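455aa long hypothetical phospho-sugar mutase (Sulfolobus tokodaii, PDB 2F7L) interconverts the 6-phosphates and 1-phosphates of glucosamine and galactosamine, a magnesium-dependent step in the synthesis of UDP-N-acetylglucosamine and UDP-N-acetylgalactosamine. Local coordinates at residues 43-48 / 93-98; 9-14 / 105-110. One frame throughout, in Å; residues are numbered along the deposited sequence.

Contact 1 of 2, residues 43-48 / 93-98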
ATOM      1  N   GLY A  43       3.837 -11.810  12.566  1.00 25.16           N
ATOM      2  CA  GLY A  43       4.177 -12.387  11.266  1.00 25.85           C
ATOM      3  C   GLY A  43       5.290 -11.599  10.602  1.00 26.33           C
ATOM      4  O   GLY A  43       5.713 -10.589  11.157  1.00 27.00           O
ATOM      5  N   ARG A  44       5.764 -12.024   9.429  1.00 26.50           N
ATOM      6  CA  ARG A  44       6.868 -11.306   8.758  1.00 26.52           C
ATOM      7  C   ARG A  44       6.950 -11.465   7.248  1.00 26.03           C
ATOM      8  O   ARG A  44       6.426 -12.418   6.678  1.00 25.81           O
ATOM      9  CB  ARG A  44       8.217 -11.743   9.333  1.00 26.26           C
ATOM     10  CG  ARG A  44       8.713 -13.076   8.801  1.00 26.96           C
ATOM     11  CD  ARG A  44       9.942 -13.501   9.569  1.00 29.98           C
ATOM     12  NE  ARG A  44      10.976 -14.029   8.689  1.00 34.60           N
ATOM     13  CZ  ARG A  44      11.123 -15.318   8.393  1.00 38.06           C
ATOM     14  NH1 ARG A  44      10.293 -16.225   8.920  1.00 38.59           N
ATOM     15  NH2 ARG A  44      12.098 -15.699   7.564  1.00 38.75           N
ATOM     16  N   ASP A  45       7.605 -10.517   6.595  1.00 25.61           N
ATOM     17  CA  ASP A  45       7.764 -10.640   5.172  1.00 26.73           C
ATOM     18  C   ASP A  45       9.103 -11.358   4.957  1.00 27.44           C
ATOM     19  O   ASP A  45       9.623 -12.012   5.861  1.00 28.46           O
ATOM     20  CB  ASP A  45       7.717  -9.274   4.492  1.00 28.00           C
ATOM     21  CG  ASP A  45       8.960  -8.447   4.738  1.00 28.95           C
ATOM     22  OD1 ASP A  45       9.920  -8.957   5.365  1.00 29.82           O
ATOM     23  OD2 ASP A  45       8.971  -7.282   4.290  1.00 28.80           O
ATOM     24  N   VAL A  46       9.697 -11.237   3.789  1.00 27.50           N
ATOM     25  CA  VAL A  46      10.915 -11.990   3.566  1.00 27.87           C
ATOM     26  C   VAL A  46      12.237 -11.366   3.980  1.00 27.50           C
ATOM     27  O   VAL A  46      13.251 -12.046   3.987  1.00 28.22           O
ATOM     28  CB  VAL A  46      11.005 -12.406   2.062  1.00 27.90           C
ATOM     29  CG1 VAL A  46      11.492 -11.229   1.209  1.00 26.81           C
ATOM     30  CG2 VAL A  46      11.903 -13.617   1.900  1.00 27.78           C
ATOM     31  N   ARG A  47      12.223 -10.101   4.361  1.00 27.67           N
ATOM     32  CA  ARG A  47      13.454  -9.365   4.673  1.00 28.30           C
ATOM     33  C   ARG A  47      14.580  -9.910   5.558  1.00 29.14           C
ATOM     34  O   ARG A  47      14.410 -10.785   6.381  1.00 29.54           O
ATOM     35  CB  ARG A  47      13.081  -7.962   5.150  1.00 28.08           C
ATOM     36  CG  ARG A  47      12.416  -7.137   4.095  1.00 27.54           C
ATOM     37  CD  ARG A  47      11.684  -5.979   4.712  1.00 29.31           C
ATOM     38  NE  ARG A  47      10.988  -5.187   3.699  1.00 31.69           N
ATOM     39  CZ  ARG A  47      11.597  -4.416   2.794  1.00 32.73           C
ATOM     40  NH1 ARG A  47      12.928  -4.322   2.772  1.00 30.26           N
ATOM     41  NH2 ARG A  47      10.867  -3.747   1.902  1.00 33.76           N
ATOM     42  N   ALA A  48      15.753  -9.333   5.346  1.00 30.99           N
ATOM     43  CA  ALA A  48      16.984  -9.663   6.033  1.00 31.04           C
ATOM     44  C   ALA A  48      16.953  -9.895   7.546  1.00 31.86           C
ATOM     45  O   ALA A  48      17.537 -10.863   8.036  1.00 33.74           O
ATOM     46  CB  ALA A  48      18.028  -8.617   5.702  1.00 29.21           C
ATOM     47  N   VAL A  93       3.707  -6.913  12.447  1.00 24.13           N
ATOM     48  CA  VAL A  93       4.364  -7.453  11.260  1.00 24.00           C
ATOM     49  C   VAL A  93       5.803  -6.873  11.128  1.00 25.80           C
ATOM     50  O   VAL A  93       6.018  -5.651  11.244  1.00 24.61           O
ATOM     51  CB  VAL A  93       3.565  -7.064   9.977  1.00 22.46           C
ATOM     52  CG1 VAL A  93       4.154  -7.730   8.794  1.00 22.39           C
ATOM     53  CG2 VAL A  93       2.126  -7.423  10.112  1.00 19.85           C
ATOM     54  N   ILE A  94       6.775  -7.750  10.879  1.00 27.59           N
ATOM     55  CA  ILE A  94       8.175  -7.349  10.708  1.00 30.23           C
ATOM     56  C   ILE A  94       8.345  -7.088   9.231  1.00 31.50           C
ATOM     57  O   ILE A  94       8.478  -8.029   8.450  1.00 31.54           O
ATOM     58  CB  ILE A  94       9.174  -8.479  11.134  1.00 30.75           C
ATOM     59  CG1 ILE A  94       9.179  -8.653  12.654  1.00 31.20           C
ATOM     60  CG2 ILE A  94      10.596  -8.112  10.739  1.00 31.38           C
ATOM     61  CD1 ILE A  94       7.817  -8.771  13.271  1.00 31.60           C
ATOM     62  N   THR A  95       8.359  -5.809   8.855  1.00 33.77           N
ATOM     63  CA  THR A  95       8.460  -5.429   7.448  1.00 36.24           C
ATOM     64  C   THR A  95       8.902  -3.987   7.222  1.00 37.75           C
ATOM     65  O   THR A  95       8.711  -3.119   8.080  1.00 38.11           O
ATOM     66  CB  THR A  95       7.084  -5.624   6.752  1.00 36.71           C
ATOM     67  OG1 THR A  95       7.231  -5.523   5.330  1.00 38.61           O
ATOM     68  CG2 THR A  95       6.078  -4.563   7.244  1.00 35.95           C
ATOM     69  N   ALA A  96       9.484  -3.734   6.052  1.00 40.02           N
ATOM     70  CA  ALA A  96       9.923  -2.381   5.685  1.00 42.92           C
ATOM     71  C   ALA A  96       9.170  -1.951   4.423  1.00 44.18           C
ATOM     72  O   ALA A  96       9.647  -1.153   3.626  1.00 44.19           O
ATOM     73  CB  ALA A  96      11.445  -2.332   5.456  1.00 42.04           C
ATOM     74  N   SER A  97       7.981  -2.511   4.254  1.00 46.70           N
ATOM     75  CA  SER A  97       7.113  -2.197   3.128  1.00 48.95           C
ATOM     76  C   SER A  97       7.802  -2.308   1.751  1.00 48.96           C
ATOM     77  O   SER A  97       8.034  -3.416   1.241  1.00 48.79           O
ATOM     78  CB  SER A  97       6.514  -0.788   3.333  1.00 50.33           C
ATOM     79  OG  SER A  97       5.343  -0.566   2.544  1.00 54.14           O
ATOM     80  N   HIS A  98       8.134  -1.152   1.175  1.00 48.41           N
ATOM     81  CA  HIS A  98       8.754  -1.050  -0.154  1.00 48.42           C
ATOM     82  C   HIS A  98      10.264  -0.728  -0.124  1.00 47.23           C
ATOM     83  O   HIS A  98      10.954  -0.867  -1.151  1.00 48.18           O
ATOM     84  CB  HIS A  98       8.062   0.068  -0.922  1.00 49.45           C
ATOM     85  CG  HIS A  98       8.079   1.364  -0.175  1.00 51.06           C
ATOM     86  ND1 HIS A  98       7.202   1.636   0.855  1.00 51.54           N
ATOM     87  CD2 HIS A  98       8.946   2.405  -0.213  1.00 51.42           C
ATOM     88  CE1 HIS A  98       7.531   2.784   1.419  1.00 52.30           C
ATOM     89  NE2 HIS A  98       8.587   3.271   0.791  1.00 51.82           N
TER
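Gly-43 and Arg-44 pair in parallel with Val-93 and Ile-94, the last residues of two adjacent strands, before both chains turn into loops. Ile-94 N donates to Gly-43 O (3.0 Å), and Asp-45 N donates back to Ile-94 O (3.2 Å). The CB atoms of Arg-44 and Ile-94 meet at 3.8 Å on one face of the sheet, where helix 50-63 covers them. Past the strands the side chains take over. Thr-95 OG1 donates to Asp-45 OD2 at 2.7 Å, from above the carboxylate plane, and the two side chains cross at about a right angle. The same hydroxyl accepts from Ser-97 N, an ST turn. Asp-45 OD1 accepts from Arg-47 N, an Asx turn. These loops lie at the C-terminal ends of parallel strands in the alpha/beta/alpha domain I of the phosphohexose mutases, and 93-98 carries Ser-97, probably the phosphoserine intermediate as in related mutases but unphosphorylated here; its OG hydrogen-bonds to Asp-8 OD2. Arg-47 is extended from CG to NE, which carries NE out to a salt bridge with Asp-45 OD2 (3.0 Å). Ala-96 CB lies over the centre of one guanidinium face, 3.3 Å above the plane. Arg-47 NH2 reaches Ser-97 O at 2.9 Å, with the oxygen in the guanidinium plane but the donor well above the carbonyl plane. NH2 also hydrogen-bonds to Asn-99 O, and NH1 to Pro-100 O. An alanine in place of Arg-47 would probably leave Asp-45 without its charged mate and the serine loop freer to shift.

Contact 2 of 2, residues 9-14 / 105-110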
ATOM      1  N   GLY A   9       5.066   2.876   9.891  1.00 52.54           N
ATOM      2  CA  GLY A   9       5.687   2.143  10.989  1.00 49.03           C
ATOM      3  C   GLY A   9       7.113   2.574  11.314  1.00 46.95           C
ATOM      4  O   GLY A   9       7.623   3.579  10.797  1.00 46.67           O
ATOM      5  N   VAL A  10       7.759   1.808  12.187  1.00 44.17           N
ATOM      6  CA  VAL A  10       9.136   2.078  12.561  1.00 41.20           C
ATOM      7  C   VAL A  10      10.046   1.290  11.633  1.00 40.59           C
ATOM      8  O   VAL A  10       9.824   0.112  11.433  1.00 41.40           O
ATOM      9  CB  VAL A  10       9.410   1.629  13.986  1.00 39.18           C
ATOM     10  CG1 VAL A  10      10.854   1.908  14.317  1.00 37.24           C
ATOM     11  CG2 VAL A  10       8.466   2.336  14.953  1.00 37.41           C
ATOM     12  N   ARG A  11      11.064   1.919  11.062  1.00 39.80           N
ATOM     13  CA  ARG A  11      11.956   1.186  10.167  1.00 39.68           C
ATOM     14  C   ARG A  11      13.378   1.726  10.048  1.00 38.36           C
ATOM     15  O   ARG A  11      13.668   2.852  10.420  1.00 39.18           O
ATOM     16  CB  ARG A  11      11.333   1.087   8.774  1.00 41.32           C
ATOM     17  CG  ARG A  11      10.979   2.403   8.171  1.00 44.91           C
ATOM     18  CD  ARG A  11      10.121   2.227   6.914  1.00 49.01           C
ATOM     19  NE  ARG A  11       8.913   1.425   7.124  1.00 51.08           N
ATOM     20  CZ  ARG A  11       7.976   1.222   6.197  1.00 52.78           C
ATOM     21  NH1 ARG A  11       8.098   1.762   4.989  1.00 52.58           N
ATOM     22  NH2 ARG A  11       6.919   0.463   6.471  1.00 53.79           N
ATOM     23  N   GLY A  12      14.276   0.910   9.529  1.00 36.71           N
ATOM     24  CA  GLY A  12      15.645   1.350   9.391  1.00 35.32           C
ATOM     25  C   GLY A  12      16.471   0.206   8.864  1.00 34.40           C
ATOM     26  O   GLY A  12      15.955  -0.896   8.696  1.00 34.21           O
ATOM     27  N   ILE A  13      17.743   0.462   8.594  1.00 33.09           N
ATOM     28  CA  ILE A  13      18.610  -0.580   8.095  1.00 32.51           C
ATOM     29  C   ILE A  13      18.763  -1.595   9.206  1.00 32.67           C
ATOM     30  O   ILE A  13      19.113  -1.258  10.341  1.00 33.39           O
ATOM     31  CB  ILE A  13      19.964  -0.006   7.680  1.00 32.52           C
ATOM     32  CG1 ILE A  13      19.763   0.855   6.432  1.00 32.26           C
ATOM     33  CG2 ILE A  13      20.960  -1.122   7.390  1.00 30.77           C
ATOM     34  CD1 ILE A  13      20.919   1.740   6.156  1.00 33.04           C
ATOM     35  N   VAL A  14      18.485  -2.844   8.878  1.00 32.20           N
ATOM     36  CA  VAL A  14      18.540  -3.897   9.864  1.00 31.74           C
ATOM     37  C   VAL A  14      19.935  -4.114  10.439  1.00 32.28           C
ATOM     38  O   VAL A  14      20.930  -4.126   9.720  1.00 32.15           O
ATOM     39  CB  VAL A  14      17.971  -5.216   9.284  1.00 30.78           C
ATOM     40  CG1 VAL A  14      19.085  -6.051   8.671  1.00 29.49           C
ATOM     41  CG2 VAL A  14      17.207  -5.964  10.374  1.00 28.85           C
ATOM     42  N   GLY A 105      11.437  -3.256   9.450  1.00 28.72           N
ATOM     43  CA  GLY A 105      10.792  -2.410  10.430  1.00 27.84           C
ATOM     44  C   GLY A 105       9.660  -3.052  11.204  1.00 27.91           C
ATOM     45  O   GLY A 105       9.458  -4.267  11.174  1.00 28.76           O
ATOM     46  N   ILE A 106       8.901  -2.234  11.906  1.00 26.96           N
ATOM     47  CA  ILE A 106       7.818  -2.765  12.681  1.00 27.13           C
ATOM     48  C   ILE A 106       6.538  -2.079  12.341  1.00 27.85           C
ATOM     49  O   ILE A 106       6.462  -0.863  12.402  1.00 29.80           O
ATOM     50  CB  ILE A 106       8.056  -2.551  14.171  1.00 27.52           C
ATOM     51  CG1 ILE A 106       9.359  -3.225  14.606  1.00 27.86           C
ATOM     52  CG2 ILE A 106       6.879  -3.083  14.958  1.00 27.06           C
ATOM     53  CD1 ILE A 106       9.287  -4.723  14.637  1.00 28.23           C
ATOM     54  N   LYS A 107       5.534  -2.852  11.953  1.00 28.43           N
ATOM     55  CA  LYS A 107       4.208  -2.313  11.674  1.00 27.59           C
ATOM     56  C   LYS A 107       3.359  -2.875  12.819  1.00 27.72           C
ATOM     57  O   LYS A 107       3.611  -3.984  13.315  1.00 27.58           O
ATOM     58  CB  LYS A 107       3.661  -2.831  10.342  1.00 27.79           C
ATOM     59  CG  LYS A 107       3.834  -1.879   9.165  1.00 29.21           C
ATOM     60  CD  LYS A 107       3.186  -2.429   7.897  1.00 29.55           C
ATOM     61  CE  LYS A 107       3.536  -1.585   6.661  1.00 30.67           C
ATOM     62  NZ  LYS A 107       3.186  -2.221   5.321  1.00 31.21           N
ATOM     63  N   VAL A 108       2.390  -2.112  13.290  1.00 26.92           N
ATOM     64  CA  VAL A 108       1.548  -2.659  14.335  1.00 26.51           C
ATOM     65  C   VAL A 108       0.100  -2.466  13.932  1.00 26.17           C
ATOM     66  O   VAL A 108      -0.343  -1.349  13.683  1.00 24.52           O
ATOM     67  CB  VAL A 108       1.877  -2.048  15.756  1.00 26.23           C
ATOM     68  CG1 VAL A 108       2.997  -1.041  15.638  1.00 24.82           C
ATOM     69  CG2 VAL A 108       0.648  -1.484  16.412  1.00 24.20           C
ATOM     70  N   VAL A 109      -0.611  -3.584  13.818  1.00 26.78           N
ATOM     71  CA  VAL A 109      -2.008  -3.558  13.439  1.00 28.58           C
ATOM     72  C   VAL A 109      -2.936  -3.730  14.625  1.00 30.17           C
ATOM     73  O   VAL A 109      -2.790  -4.649  15.422  1.00 30.45           O
ATOM     74  CB  VAL A 109      -2.317  -4.624  12.365  1.00 28.00           C
ATOM     75  CG1 VAL A 109      -1.166  -5.573  12.240  1.00 28.27           C
ATOM     76  CG2 VAL A 109      -3.597  -5.360  12.696  1.00 27.07           C
ATOM     77  N   ASP A 110      -3.895  -2.819  14.723  1.00 32.61           N
ATOM     78  CA  ASP A 110      -4.877  -2.827  15.799  1.00 34.95           C
ATOM     79  C   ASP A 110      -5.995  -3.856  15.631  1.00 34.97           C
ATOM     80  O   ASP A 110      -6.058  -4.589  14.646  1.00 34.63           O
ATOM     81  CB  ASP A 110      -5.492  -1.436  15.959  1.00 37.13           C
ATOM     82  CG  ASP A 110      -6.326  -1.316  17.212  1.00 38.71           C
ATOM     83  OD1 ASP A 110      -5.758  -1.318  18.314  1.00 39.64           O
ATOM     84  OD2 ASP A 110      -7.564  -1.233  17.096  1.00 42.19           O
TER
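Val-10 and Ile-106 form an antiparallel hydrogen-bonded pair. Val-10 N donates to Ile-106 O at 3.0 Å. The return bond, from Ile-106 N to Val-10 O, is less certain because that oxygen is modelled too close to a neighbour. The CB atoms of the two residues stand 4.4 Å apart on one face of the sheet. Arg-11 and Gly-105 form the next pair, non-hydrogen-bonded, and here Arg-11 CB rests on Gly-105 CA at 3.9 Å. Gly-9 CA makes a CA-H...O contact with Ile-106 O at 3.4 Å. Gly-9 has a positive phi (103°), where a side chain would press on the carbonyl of the residue before. Farther out, Arg-11 and Lys-107 cross obliquely. Arg-11 bends at chi3 (55°), which turns NE out of the line of the chain. Lys-107 CE lies in the guanidinium plane, at its edge, 4.0 Å from Arg-11 NH2. Arg-11 NH2 and Lys-107 NZ, both probably positive, are 4.7 Å apart. Acidic neighbours probably ease their repulsion. Lys-107 NZ forms salt bridges with Asp-8, Asp-243 and Asp-245, the last two magnesium ligands by similarity. Arg-11 NH2 has a long, weak ion pair with Asp-8, and NH1 a weak hydrogen bond to Asn-99 OD1. This pairing adds strand 10-13 to the edge of the domain I sheet. Strand 103-109 has strand 90-94 on its other side, and Ile-106 packs on Val-23, Leu-26 and Ile-30 of helix 20-34 and on Val-57 of helix 50-63.

Contacts 1 and 2 belong to one mixed sheet, their centres about 8 Å apart. Strands 90-94 and 103-109 follow each other in the chain and join the contacts as antiparallel neighbours. Val-93 O lies 2.9 Å from Lys-107 N, and Thr-95 N lies 3.0 Å from Gly-105 O, both probable hydrogen bonds. Side chains meet as well: Arg-11 NH2 packs on Ser-97 CB at 3.4 Å. Contact 1 supplies the loop with Ser-97, the probable site of phosphorylation; contact 2 brings Arg-11 and Lys-107 beside it. The side chains of Thr-95 and Lys-107 each come within about 3 Å of that of Asp-243, a magnesium ligand by similarity, so both contacts border the probable metal site.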